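PDB 1Q7H: PUA domain-containing protein from Thermoplasma acidophilum DSM 1728, which is of unknown function but probably binds RNA and may act in translation initiation. Local coordinates for residues 4-9 and 28-33; 69-74 and 96-101; 104-109 and 119-124. One frame throughout, in Å; residues are numbered along the deposited sequence.

Interaction 1: residues 4-9 and 28-33; sequences KHFISK and GESLEV
H5 and V33 carry the backbone pairing between residues 4-9 and 28-33. H5 N donates to V33 O at 3.1 Å, and V33 N returns a bond of 2.8 Å to H5 O, which closes an antiparallel hydrogen-bonded pair. One step further along, I7 N reaches L31 O at 2.9 Å. Beyond it the chains part, and a single water takes over: it donates to I7 O and accepts from L31 N.

Between these bonds lies the non-hydrogen-bonded pair F6 and E32, whose side chains share one face of the sheet. The E32 carboxylate is stacked on the F6 ring, the two planes only 6° apart, with OE1 3.3 Å from F6 CE2. K4 flanks this pair; its NZ stays 4.8 Å from E32 OE2, too far for a salt bridge, though their opposite charges may attract weakly, and it also makes a cation-pi contact with Y43.

The apolar contacts centre on I7. I7 CG2 meets V33 CG1 at 3.6 Å, the two side chains crossing at about a right angle, while I7 CD1 approaches L31 CB at 4.1 Å. L31 itself packs on helix 9-20.

This is the short antiparallel edge pairing of strands 5-6 and 32-35, joined through helix 9-20, in the five-stranded sheet of the pre-PUA (DUF1947) region.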
ATOM      1  N   LYS A   4      18.933 -12.057  -5.827  1.00 40.74           N
ATOM      2  CA  LYS A   4      18.371 -11.726  -4.523  1.00 37.77           C
ATOM      3  C   LYS A   4      19.435 -11.970  -3.459  1.00 35.71           C
ATOM      4  O   LYS A   4      20.285 -12.842  -3.618  1.00 35.31           O
ATOM      5  CB  LYS A   4      17.174 -12.619  -4.195  1.00 40.12           C
ATOM      6  CG  LYS A   4      15.955 -12.463  -5.076  1.00 41.42           C
ATOM      7  CD  LYS A   4      14.853 -13.368  -4.550  1.00 43.30           C
ATOM      8  CE  LYS A   4      13.634 -13.375  -5.439  1.00 42.02           C
ATOM      9  NZ  LYS A   4      12.617 -14.323  -4.898  1.00 49.22           N
ATOM     10  N   HIS A   5      19.369 -11.214  -2.369  1.00 29.67           N
ATOM     11  CA  HIS A   5      20.318 -11.369  -1.271  1.00 27.11           C
ATOM     12  C   HIS A   5      19.633 -11.076   0.050  1.00 21.54           C
ATOM     13  O   HIS A   5      18.935 -10.074   0.180  1.00 23.46           O
ATOM     14  CB  HIS A   5      21.480 -10.373  -1.398  1.00 25.21           C
ATOM     15  CG  HIS A   5      22.317 -10.546  -2.624  1.00 26.52           C
ATOM     16  ND1 HIS A   5      23.403 -11.397  -2.672  1.00 28.93           N
ATOM     17  CD2 HIS A   5      22.264  -9.936  -3.833  1.00 22.01           C
ATOM     18  CE1 HIS A   5      23.984 -11.298  -3.853  1.00 25.40           C
ATOM     19  NE2 HIS A   5      23.313 -10.416  -4.576  1.00 28.62           N
ATOM     20  N   PHE A   6      19.828 -11.937   1.037  1.00 24.40           N
ATOM     21  CA  PHE A   6      19.263 -11.663   2.345  1.00 23.90           C
ATOM     22  C   PHE A   6      20.133 -10.536   2.877  1.00 25.82           C
ATOM     23  O   PHE A   6      21.358 -10.552   2.697  1.00 20.73           O
ATOM     24  CB  PHE A   6      19.357 -12.888   3.245  1.00 23.04           C
ATOM     25  CG  PHE A   6      18.274 -13.892   2.992  1.00 34.72           C
ATOM     26  CD1 PHE A   6      17.046 -13.788   3.646  1.00 35.49           C
ATOM     27  CD2 PHE A   6      18.458 -14.917   2.069  1.00 33.75           C
ATOM     28  CE1 PHE A   6      16.019 -14.688   3.382  1.00 38.47           C
ATOM     29  CE2 PHE A   6      17.434 -15.823   1.796  1.00 35.52           C
ATOM     30  CZ  PHE A   6      16.215 -15.711   2.452  1.00 38.61           C
ATOM     31  N   ILE A   7      19.501  -9.546   3.497  1.00 18.76           N
ATOM     32  CA  ILE A   7      20.228  -8.412   4.026  1.00 20.31           C
ATOM     33  C   ILE A   7      20.515  -8.589   5.507  1.00 18.90           C
ATOM     34  O   ILE A   7      19.900  -9.420   6.171  1.00 24.38           O
ATOM     35  CB  ILE A   7      19.448  -7.088   3.771  1.00 17.98           C
ATOM     36  CG1 ILE A   7      18.080  -7.121   4.440  1.00 22.75           C
ATOM     37  CG2 ILE A   7      19.246  -6.892   2.281  1.00 17.89           C
ATOM     38  CD1 ILE A   7      17.240  -5.889   4.143  1.00 16.40           C
ATOM     39  N   SER A   8      21.474  -7.822   6.016  1.00 22.64           N
ATOM     40  CA  SER A   8      21.845  -7.895   7.424  1.00 23.66           C
ATOM     41  C   SER A   8      20.665  -7.534   8.335  1.00 24.77           C
ATOM     42  O   SER A   8      19.650  -6.989   7.897  1.00 21.44           O
ATOM     43  CB  SER A   8      23.003  -6.938   7.719  1.00 18.55           C
ATOM     44  OG  SER A   8      22.560  -5.584   7.685  1.00 21.93           O
ATOM     45  N   LYS A   9      20.828  -7.843   9.614  1.00 25.36           N
ATOM     46  CA  LYS A   9      19.825  -7.557  10.620  1.00 29.71           C
ATOM     47  C   LYS A   9      19.606  -6.039  10.693  1.00 27.63           C
ATOM     48  O   LYS A   9      18.471  -5.567  10.778  1.00 29.89           O
ATOM     49  CB  LYS A   9      20.313  -8.100  11.969  1.00 39.02           C
ATOM     50  CG  LYS A   9      19.218  -8.511  12.948  1.00 50.29           C
ATOM     51  CD  LYS A   9      18.432  -7.319  13.472  1.00 57.55           C
ATOM     52  CE  LYS A   9      17.355  -7.763  14.457  1.00 56.68           C
ATOM     53  NZ  LYS A   9      17.921  -8.464  15.644  1.00 56.49           N
ATOM     54  N   GLY A  28      11.564  -8.371  13.047  1.00 27.93           N
ATOM     55  CA  GLY A  28      12.125  -9.706  13.170  1.00 26.15           C
ATOM     56  C   GLY A  28      12.119 -10.548  11.905  1.00 28.20           C
ATOM     57  O   GLY A  28      12.770 -11.590  11.857  1.00 35.51           O
ATOM     58  N   GLU A  29      11.391 -10.121  10.879  1.00 26.86           N
ATOM     59  CA  GLU A  29      11.342 -10.879   9.628  1.00 24.08           C
ATOM     60  C   GLU A  29      12.613 -10.638   8.807  1.00 27.08           C
ATOM     61  O   GLU A  29      13.023  -9.493   8.606  1.00 24.13           O
ATOM     62  CB  GLU A  29      10.123 -10.452   8.812  1.00 26.39           C
ATOM     63  CG  GLU A  29       8.809 -10.504   9.584  1.00 25.43           C
ATOM     64  CD  GLU A  29       7.993 -11.757   9.297  1.00 26.66           C
ATOM     65  OE1 GLU A  29       8.486 -12.652   8.575  1.00 26.80           O
ATOM     66  OE2 GLU A  29       6.847 -11.839   9.802  1.00 30.15           O
ATOM     67  N   SER A  30      13.252 -11.706   8.342  1.00 25.84           N
ATOM     68  CA  SER A  30      14.453 -11.532   7.538  1.00 27.45           C
ATOM     69  C   SER A  30      14.002 -11.215   6.125  1.00 24.58           C
ATOM     70  O   SER A  30      12.987 -11.731   5.663  1.00 22.59           O
ATOM     71  CB  SER A  30      15.333 -12.789   7.572  1.00 30.03           C
ATOM     72  OG  SER A  30      14.649 -13.921   7.084  1.00 41.09           O
ATOM     73  N   LEU A  31      14.763 -10.371   5.440  1.00 21.31           N
ATOM     74  CA  LEU A  31      14.402  -9.939   4.097  1.00 20.10           C
ATOM     75  C   LEU A  31      15.449 -10.173   3.009  1.00 21.39           C
ATOM     76  O   LEU A  31      16.650 -10.131   3.268  1.00 22.92           O
ATOM     77  CB  LEU A  31      14.086  -8.437   4.140  1.00 16.48           C
ATOM     78  CG  LEU A  31      13.122  -7.941   5.228  1.00 16.84           C
ATOM     79  CD1 LEU A  31      13.179  -6.426   5.325  1.00 12.87           C
ATOM     80  CD2 LEU A  31      11.701  -8.402   4.905  1.00 18.13           C
ATOM     81  N   GLU A  32      14.981 -10.420   1.788  1.00 21.28           N
ATOM     82  CA  GLU A  32      15.873 -10.572   0.648  1.00 22.95           C
ATOM     83  C   GLU A  32      15.588  -9.351  -0.202  1.00 24.69           C
ATOM     84  O   GLU A  32      14.441  -8.921  -0.304  1.00 27.41           O
ATOM     85  CB  GLU A  32      15.551 -11.804  -0.179  1.00 26.51           C
ATOM     86  CG  GLU A  32      15.672 -13.109   0.542  1.00 27.60           C
ATOM     87  CD  GLU A  32      15.399 -14.259  -0.390  1.00 35.92           C
ATOM     88  OE1 GLU A  32      16.330 -14.683  -1.110  1.00 37.05           O
ATOM     89  OE2 GLU A  32      14.241 -14.721  -0.423  1.00 41.78           O
ATOM     90  N   VAL A  33      16.619  -8.782  -0.806  1.00 22.14           N
ATOM     91  CA  VAL A  33      16.423  -7.606  -1.628  1.00 18.96           C
ATOM     92  C   VAL A  33      16.808  -7.913  -3.068  1.00 23.56           C
ATOM     93  O   VAL A  33      17.672  -8.744  -3.318  1.00 20.29           O
ATOM     94  CB  VAL A  33      17.260  -6.422  -1.088  1.00 22.32           C
ATOM     95  CG1 VAL A  33      18.752  -6.711  -1.259  1.00 21.99           C
ATOM     96  CG2 VAL A  33      16.853  -5.137  -1.785  1.00 18.71           C
TER
HETATM   97  O   HOH W   1      17.235 -10.107   6.882  1.00 22.49           O

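Interaction 2: residues 69-74 and 96-101; sequences SRNIVT and SMDDSI
D98 and N71 join the ends of two antiparallel strands, 72-75 and 94-97, at the border of the mixed sheet of the PUA domain. With CG anti to its backbone N (chi1 -171°), the D98 side chain points at the 69-74 segment, and its OD2 accepts from N71 N at 3.1 Å, the donor standing above the carboxylate plane. The other oxygen, OD1, turns back on its own segment: S100 N, at 2.8 Å, makes an Asx turn, and S100 OG approaches OD1 from the same face at 2.6 Å. An alanine in place of D98 would probably leave N71 N and S100 N without these acceptors and the turn from D98 to I101 less firmly held.

The amide of N71 stands steeply to the carboxylate, 78° between the planes. Its ND2 bonds to M106 O of the adjacent strand, while OD1 lies over one face of the R70 guanidinium and takes a water that also donates to S100 OG. R70 NH1, in turn, bonds to R21 O.

On the face that carries V73 and M97, these two side chains lie side by side and point the same way, V73 CG2 being 3.9 Å from M97 CB. I101 crosses V73 at about a right angle and brings CD1 to 3.7 Å from V73 CG2. M97, a selenomethionine, continues onto helix 126-132.

On the opposite face T74 OG1 and S96 OG are 3.6 Å apart, and one water sits 3.0 Å from T74 OG1 and 2.9 Å from S96 OG.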
ATOM      1  N   SER A  69      -2.426  -0.258  10.600  1.00 19.23           N
ATOM      2  CA  SER A  69      -3.390   0.150  11.618  1.00 15.38           C
ATOM      3  C   SER A  69      -3.874   1.576  11.405  1.00 18.89           C
ATOM      4  O   SER A  69      -4.685   2.077  12.173  1.00 21.76           O
ATOM      5  CB  SER A  69      -2.787   0.022  13.016  1.00 14.40           C
ATOM      6  OG  SER A  69      -1.642   0.843  13.149  1.00 19.89           O
ATOM      7  N   ARG A  70      -3.366   2.239  10.374  1.00 18.54           N
ATOM      8  CA  ARG A  70      -3.797   3.600  10.085  1.00 20.39           C
ATOM      9  C   ARG A  70      -3.825   3.836   8.589  1.00 16.34           C
ATOM     10  O   ARG A  70      -3.294   3.037   7.818  1.00 13.89           O
ATOM     11  CB  ARG A  70      -2.869   4.627  10.763  1.00 25.26           C
ATOM     12  CG  ARG A  70      -1.378   4.443  10.465  1.00 31.24           C
ATOM     13  CD  ARG A  70      -0.506   5.331  11.366  1.00 34.55           C
ATOM     14  NE  ARG A  70      -0.573   6.745  10.996  1.00 50.71           N
ATOM     15  CZ  ARG A  70       0.262   7.357  10.153  1.00 51.79           C
ATOM     16  NH1 ARG A  70       1.253   6.689   9.575  1.00 49.20           N
ATOM     17  NH2 ARG A  70       0.101   8.646   9.884  1.00 52.73           N
ATOM     18  N   ASN A  71      -4.478   4.925   8.199  1.00 15.51           N
ATOM     19  CA  ASN A  71      -4.596   5.349   6.811  1.00 15.04           C
ATOM     20  C   ASN A  71      -5.334   4.368   5.933  1.00 15.02           C
ATOM     21  O   ASN A  71      -5.033   4.241   4.755  1.00 15.89           O
ATOM     22  CB  ASN A  71      -3.210   5.629   6.235  1.00 12.97           C
ATOM     23  CG  ASN A  71      -2.525   6.797   6.927  1.00 16.24           C
ATOM     24  OD1 ASN A  71      -2.984   7.262   7.969  1.00 19.15           O
ATOM     25  ND2 ASN A  71      -1.425   7.268   6.356  1.00 16.12           N
ATOM     26  N   ILE A  72      -6.313   3.689   6.511  1.00 15.06           N
ATOM     27  CA  ILE A  72      -7.098   2.720   5.769  1.00 13.46           C
ATOM     28  C   ILE A  72      -8.321   3.369   5.122  1.00 11.18           C
ATOM     29  O   ILE A  72      -8.968   4.232   5.711  1.00 15.58           O
ATOM     30  CB  ILE A  72      -7.567   1.582   6.687  1.00 14.64           C
ATOM     31  CG1 ILE A  72      -6.366   0.785   7.188  1.00 16.17           C
ATOM     32  CG2 ILE A  72      -8.502   0.659   5.943  1.00 11.48           C
ATOM     33  CD1 ILE A  72      -6.719  -0.134   8.349  1.00 10.26           C
ATOM     34  N   VAL A  73      -8.622   2.943   3.903  1.00 14.60           N
ATOM     35  CA  VAL A  73      -9.763   3.450   3.155  1.00 13.95           C
ATOM     36  C   VAL A  73     -10.525   2.258   2.611  1.00 12.07           C
ATOM     37  O   VAL A  73      -9.954   1.405   1.935  1.00 14.13           O
ATOM     38  CB  VAL A  73      -9.308   4.324   1.969  1.00 15.68           C
ATOM     39  CG1 VAL A  73     -10.508   4.837   1.209  1.00 10.63           C
ATOM     40  CG2 VAL A  73      -8.460   5.480   2.477  1.00 14.50           C
ATOM     41  N   THR A  74     -11.812   2.191   2.923  1.00 17.29           N
ATOM     42  CA  THR A  74     -12.649   1.093   2.467  1.00 18.88           C
ATOM     43  C   THR A  74     -13.537   1.540   1.316  1.00 18.28           C
ATOM     44  O   THR A  74     -14.226   2.556   1.413  1.00 16.02           O
ATOM     45  CB  THR A  74     -13.517   0.575   3.612  1.00 16.83           C
ATOM     46  OG1 THR A  74     -12.663   0.197   4.690  1.00 12.20           O
ATOM     47  CG2 THR A  74     -14.351  -0.642   3.168  1.00 13.39           C
ATOM     48  N   SER A  96     -15.740   4.153   4.004  1.00 18.24           N
ATOM     49  CA  SER A  96     -15.228   4.710   5.250  1.00 17.61           C
ATOM     50  C   SER A  96     -13.729   4.884   5.138  1.00 15.21           C
ATOM     51  O   SER A  96     -13.103   4.327   4.249  1.00 18.77           O
ATOM     52  CB  SER A  96     -15.550   3.776   6.422  1.00 10.49           C
ATOM     53  OG  SER A  96     -14.908   2.522   6.240  1.00 20.49           O
HETATM   54  N   MSE A  97     -13.148   5.659   6.040  1.00 14.76           N
HETATM   55  CA  MSE A  97     -11.716   5.866   6.007  1.00 13.08           C
HETATM   56  C   MSE A  97     -11.244   6.461   7.321  1.00 17.62           C
HETATM   57  O   MSE A  97     -12.045   6.976   8.107  1.00 17.32           O
HETATM   58  CB  MSE A  97     -11.346   6.788   4.835  1.00 13.81           C
HETATM   59  CG  MSE A  97     -11.784   8.239   5.011  1.00 17.82           C
HETATM   60 SE   MSE A  97     -11.762   9.337   3.383  1.00 28.61          SE
HETATM   61  CE  MSE A  97      -9.857   9.457   3.039  1.00 11.98           C
ATOM     62  N   ASP A  98      -9.940   6.355   7.563  1.00 16.66           N
ATOM     63  CA  ASP A  98      -9.310   6.903   8.759  1.00 14.20           C
ATOM     64  C   ASP A  98      -9.572   8.417   8.725  1.00 13.26           C
ATOM     65  O   ASP A  98      -9.217   9.078   7.757  1.00 13.75           O
ATOM     66  CB  ASP A  98      -7.808   6.623   8.693  1.00 17.36           C
ATOM     67  CG  ASP A  98      -7.086   6.964   9.977  1.00 22.80           C
ATOM     68  OD1 ASP A  98      -7.361   8.029  10.576  1.00 20.48           O
ATOM     69  OD2 ASP A  98      -6.222   6.164  10.379  1.00 25.25           O
ATOM     70  N   ASP A  99     -10.191   8.981   9.759  1.00 17.11           N
ATOM     71  CA  ASP A  99     -10.463  10.415   9.706  1.00 20.77           C
ATOM     72  C   ASP A  99      -9.242  11.292   9.900  1.00 21.53           C
ATOM     73  O   ASP A  99      -9.347  12.511   9.868  1.00 25.37           O
ATOM     74  CB  ASP A  99     -11.572  10.831  10.689  1.00 27.54           C
ATOM     75  CG  ASP A  99     -11.262  10.470  12.130  1.00 36.22           C
ATOM     76  OD1 ASP A  99     -10.093  10.593  12.549  1.00 34.37           O
ATOM     77  OD2 ASP A  99     -12.206  10.081  12.854  1.00 44.39           O
ATOM     78  N   SER A 100      -8.074  10.685  10.068  1.00 19.74           N
ATOM     79  CA  SER A 100      -6.877  11.482  10.243  1.00 21.50           C
ATOM     80  C   SER A 100      -6.126  11.637   8.921  1.00 20.22           C
ATOM     81  O   SER A 100      -5.104  12.303   8.865  1.00 19.58           O
ATOM     82  CB  SER A 100      -5.972  10.865  11.309  1.00 21.34           C
ATOM     83  OG  SER A 100      -5.346   9.692  10.841  1.00 27.52           O
ATOM     84  N   ILE A 101      -6.651  11.040   7.853  1.00 18.37           N
ATOM     85  CA  ILE A 101      -6.014  11.131   6.543  1.00 17.17           C
ATOM     86  C   ILE A 101      -6.040  12.548   5.968  1.00 18.46           C
ATOM     87  O   ILE A 101      -7.067  13.228   5.966  1.00 16.22           O
ATOM     88  CB  ILE A 101      -6.667  10.141   5.523  1.00 14.80           C
ATOM     89  CG1 ILE A 101      -6.257   8.702   5.846  1.00 11.49           C
ATOM     90  CG2 ILE A 101      -6.221  10.462   4.113  1.00 12.01           C
ATOM     91  CD1 ILE A 101      -7.142   7.644   5.182  1.00  5.99           C
TER
HETATM   92  O   HOH W   2      -2.787   9.652   9.450  1.00 26.01           O
HETATM   93  O   HOH W   3      -2.863   8.288  11.872  1.00 55.65           O
HETATM   94  O   HOH W   4      -7.150   3.383   9.701  1.00 16.90           O
HETATM   95  O   HOH W   5     -12.028   2.365   6.643  1.00 23.13           O

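Interaction 3: residues 104-109 and 119-124; sequences GDMIFV and VGMAEM
M106 sets CG anti to its backbone N (chi1 -174°), which brings that atom to 3.6 Å from V119 CG1; M121, bent at chi2 (64°), folds back so that its selenium lies against M106. Both methionines are selenomethionines. The contact is the antiparallel hairpin of strands 106-111 and 116-122 in the PUA domain sheet. V119 presents its CG1 to M106 and F108 alike: its side chain crosses that of M106 obliquely but lies beside that of F108, with F108 CE1 at 4.1 Å from V119 CG1. M106, F108 and V119 also pack on strand 56-58, tying this face to the N-terminal five-stranded sheet.

The other face holds I107, whose CG2 touches A122 CB at 4.0 Å. Opposite I107 stands G120, where a CB would come too near I107 CG1, so the lack of a side chain lets the isoleucine lie over the backbone.

I107 and G120 exchange two bonds of 2.7 Å, from I107 N to G120 O and from G120 N to I107 O. Toward the open end of the hairpin, A122 N donates to D105 O at 2.8 Å, and last comes G104 N to A122 O at 2.9 Å.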
ATOM      1  N   GLY A 104      -1.835  13.964   0.623  1.00 28.08           N
ATOM      2  CA  GLY A 104      -0.414  13.663   0.652  1.00 23.84           C
ATOM      3  C   GLY A 104      -0.027  12.392   1.392  1.00 22.04           C
ATOM      4  O   GLY A 104       1.056  11.863   1.166  1.00 21.04           O
ATOM      5  N   ASP A 105      -0.892  11.909   2.282  1.00 17.19           N
ATOM      6  CA  ASP A 105      -0.621  10.679   3.023  1.00 17.94           C
ATOM      7  C   ASP A 105      -0.728   9.453   2.113  1.00 20.05           C
ATOM      8  O   ASP A 105      -1.467   9.446   1.126  1.00 19.91           O
ATOM      9  CB  ASP A 105      -1.640  10.465   4.153  1.00 19.20           C
ATOM     10  CG  ASP A 105      -1.562  11.513   5.240  1.00 23.16           C
ATOM     11  OD1 ASP A 105      -0.537  12.213   5.324  1.00 25.56           O
ATOM     12  OD2 ASP A 105      -2.533  11.622   6.022  1.00 23.58           O
HETATM   13  N   MSE A 106       0.009   8.410   2.454  1.00 15.42           N
HETATM   14  CA  MSE A 106      -0.080   7.164   1.709  1.00 16.98           C
HETATM   15  C   MSE A 106      -1.311   6.486   2.324  1.00 18.35           C
HETATM   16  O   MSE A 106      -1.479   6.503   3.546  1.00 17.37           O
HETATM   17  CB  MSE A 106       1.159   6.303   1.957  1.00 11.52           C
HETATM   18  CG  MSE A 106       1.227   5.055   1.102  1.00 13.18           C
HETATM   19 SE   MSE A 106       2.896   4.083   1.398  1.00 28.67          SE
HETATM   20  CE  MSE A 106       4.111   5.257   0.466  1.00 30.67           C
ATOM     21  N   ILE A 107      -2.180   5.918   1.493  1.00 17.34           N
ATOM     22  CA  ILE A 107      -3.358   5.236   2.009  1.00 12.84           C
ATOM     23  C   ILE A 107      -3.383   3.789   1.549  1.00 14.44           C
ATOM     24  O   ILE A 107      -2.805   3.430   0.521  1.00 15.22           O
ATOM     25  CB  ILE A 107      -4.675   5.926   1.578  1.00 14.58           C
ATOM     26  CG1 ILE A 107      -4.817   5.902   0.054  1.00 11.79           C
ATOM     27  CG2 ILE A 107      -4.701   7.346   2.117  1.00  6.69           C
ATOM     28  CD1 ILE A 107      -6.205   6.221  -0.436  1.00 15.85           C
ATOM     29  N   PHE A 108      -4.074   2.964   2.322  1.00 12.21           N
ATOM     30  CA  PHE A 108      -4.167   1.546   2.048  1.00 14.54           C
ATOM     31  C   PHE A 108      -5.628   1.221   1.824  1.00 14.29           C
ATOM     32  O   PHE A 108      -6.443   1.311   2.736  1.00 15.28           O
ATOM     33  CB  PHE A 108      -3.560   0.807   3.238  1.00  9.97           C
ATOM     34  CG  PHE A 108      -2.212   1.342   3.613  1.00 15.74           C
ATOM     35  CD1 PHE A 108      -1.162   1.283   2.705  1.00 11.19           C
ATOM     36  CD2 PHE A 108      -2.013   1.994   4.824  1.00 10.69           C
ATOM     37  CE1 PHE A 108       0.074   1.874   2.992  1.00 15.40           C
ATOM     38  CE2 PHE A 108      -0.788   2.589   5.124  1.00 15.41           C
ATOM     39  CZ  PHE A 108       0.261   2.531   4.207  1.00 18.85           C
ATOM     40  N   VAL A 109      -5.932   0.855   0.585  1.00 14.12           N
ATOM     41  CA  VAL A 109      -7.282   0.573   0.140  1.00 13.35           C
ATOM     42  C   VAL A 109      -7.726  -0.858   0.342  1.00 16.87           C
ATOM     43  O   VAL A 109      -7.055  -1.788  -0.085  1.00 18.71           O
ATOM     44  CB  VAL A 109      -7.422   0.903  -1.364  1.00 14.89           C
ATOM     45  CG1 VAL A 109      -8.876   0.757  -1.796  1.00 11.37           C
ATOM     46  CG2 VAL A 109      -6.891   2.306  -1.635  1.00 10.89           C
ATOM     47  N   VAL A 119      -2.510   0.413  -2.873  1.00 12.89           N
ATOM     48  CA  VAL A 119      -1.860   1.436  -2.075  1.00  9.12           C
ATOM     49  C   VAL A 119      -2.105   2.716  -2.858  1.00 13.43           C
ATOM     50  O   VAL A 119      -2.032   2.727  -4.088  1.00 11.95           O
ATOM     51  CB  VAL A 119      -0.343   1.219  -1.940  1.00 10.03           C
ATOM     52  CG1 VAL A 119       0.279   2.377  -1.120  1.00  8.16           C
ATOM     53  CG2 VAL A 119      -0.076  -0.104  -1.256  1.00  9.28           C
ATOM     54  N   GLY A 120      -2.431   3.789  -2.154  1.00 12.41           N
ATOM     55  CA  GLY A 120      -2.677   5.038  -2.838  1.00 10.86           C
ATOM     56  C   GLY A 120      -2.038   6.216  -2.134  1.00 19.27           C
ATOM     57  O   GLY A 120      -1.409   6.081  -1.086  1.00 12.60           O
HETATM   58  N   MSE A 121      -2.200   7.381  -2.738  1.00 15.69           N
HETATM   59  CA  MSE A 121      -1.674   8.613  -2.197  1.00 18.35           C
HETATM   60  C   MSE A 121      -2.913   9.509  -2.165  1.00 19.81           C
HETATM   61  O   MSE A 121      -3.535   9.755  -3.200  1.00 18.94           O
HETATM   62  CB  MSE A 121      -0.613   9.173  -3.141  1.00 21.60           C
HETATM   63  CG  MSE A 121       0.598   9.743  -2.443  1.00 42.49           C
HETATM   64 SE   MSE A 121       1.635   8.424  -1.440  1.00 44.36          SE
HETATM   65  CE  MSE A 121       2.611   9.655  -0.315  1.00 42.10           C
ATOM     66  N   ALA A 122      -3.289   9.959  -0.978  1.00 15.69           N
ATOM     67  CA  ALA A 122      -4.471  10.794  -0.824  1.00 14.81           C
ATOM     68  C   ALA A 122      -4.391  12.108  -1.594  1.00 16.59           C
ATOM     69  O   ALA A 122      -3.363  12.781  -1.597  1.00 15.96           O
ATOM     70  CB  ALA A 122      -4.713  11.076   0.659  1.00 11.34           C
ATOM     71  N   GLU A 123      -5.499  12.475  -2.225  1.00 22.07           N
ATOM     72  CA  GLU A 123      -5.590  13.718  -2.980  1.00 25.21           C
ATOM     73  C   GLU A 123      -6.532  14.697  -2.267  1.00 24.65           C
ATOM     74  O   GLU A 123      -6.690  15.834  -2.701  1.00 21.75           O
ATOM     75  CB  GLU A 123      -6.134  13.432  -4.378  1.00 28.04           C
ATOM     76  CG  GLU A 123      -5.248  12.541  -5.217  1.00 41.52           C
ATOM     77  CD  GLU A 123      -4.137  13.305  -5.886  1.00 38.45           C
ATOM     78  OE1 GLU A 123      -3.307  12.677  -6.571  1.00 47.73           O
ATOM     79  OE2 GLU A 123      -4.098  14.539  -5.729  1.00 54.14           O
HETATM   80  N   MSE A 124      -7.153  14.241  -1.179  1.00 22.53           N
HETATM   81  CA  MSE A 124      -8.095  15.045  -0.397  1.00 21.98           C
HETATM   82  C   MSE A 124      -8.004  14.680   1.086  1.00 24.58           C
HETATM   83  O   MSE A 124      -7.561  13.580   1.430  1.00 24.22           O
HETATM   84  CB  MSE A 124      -9.540  14.779  -0.854  1.00 24.10           C
HETATM   85  CG  MSE A 124      -9.881  15.195  -2.279  1.00 19.83           C
HETATM   86 SE   MSE A 124     -11.649  14.580  -2.849  1.00 32.92          SE
HETATM   87  CE  MSE A 124     -12.743  15.750  -1.754  1.00 22.24           C
TER

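The three contacts follow one another along the chain and fall into two sheets. Interaction 1 pairs the first two strands of the N-terminal five-stranded sheet, on the opposite side of the chain's centre from the others; its centre is about 30 Å from that of interaction 2 and 27 Å from that of interaction 3. Interactions 2 and 3 belong to the mixed sheet of the PUA domain, their centres about 9 Å apart, and they touch because strands 72-75 and 106-111 are neighbours there. The N71 backbone carries the junction, its O probably accepting from F108 N. The protein thus combines an N-terminal sheet that packs, through strand 56-58, on the PUA sheet, the part probably concerned with RNA.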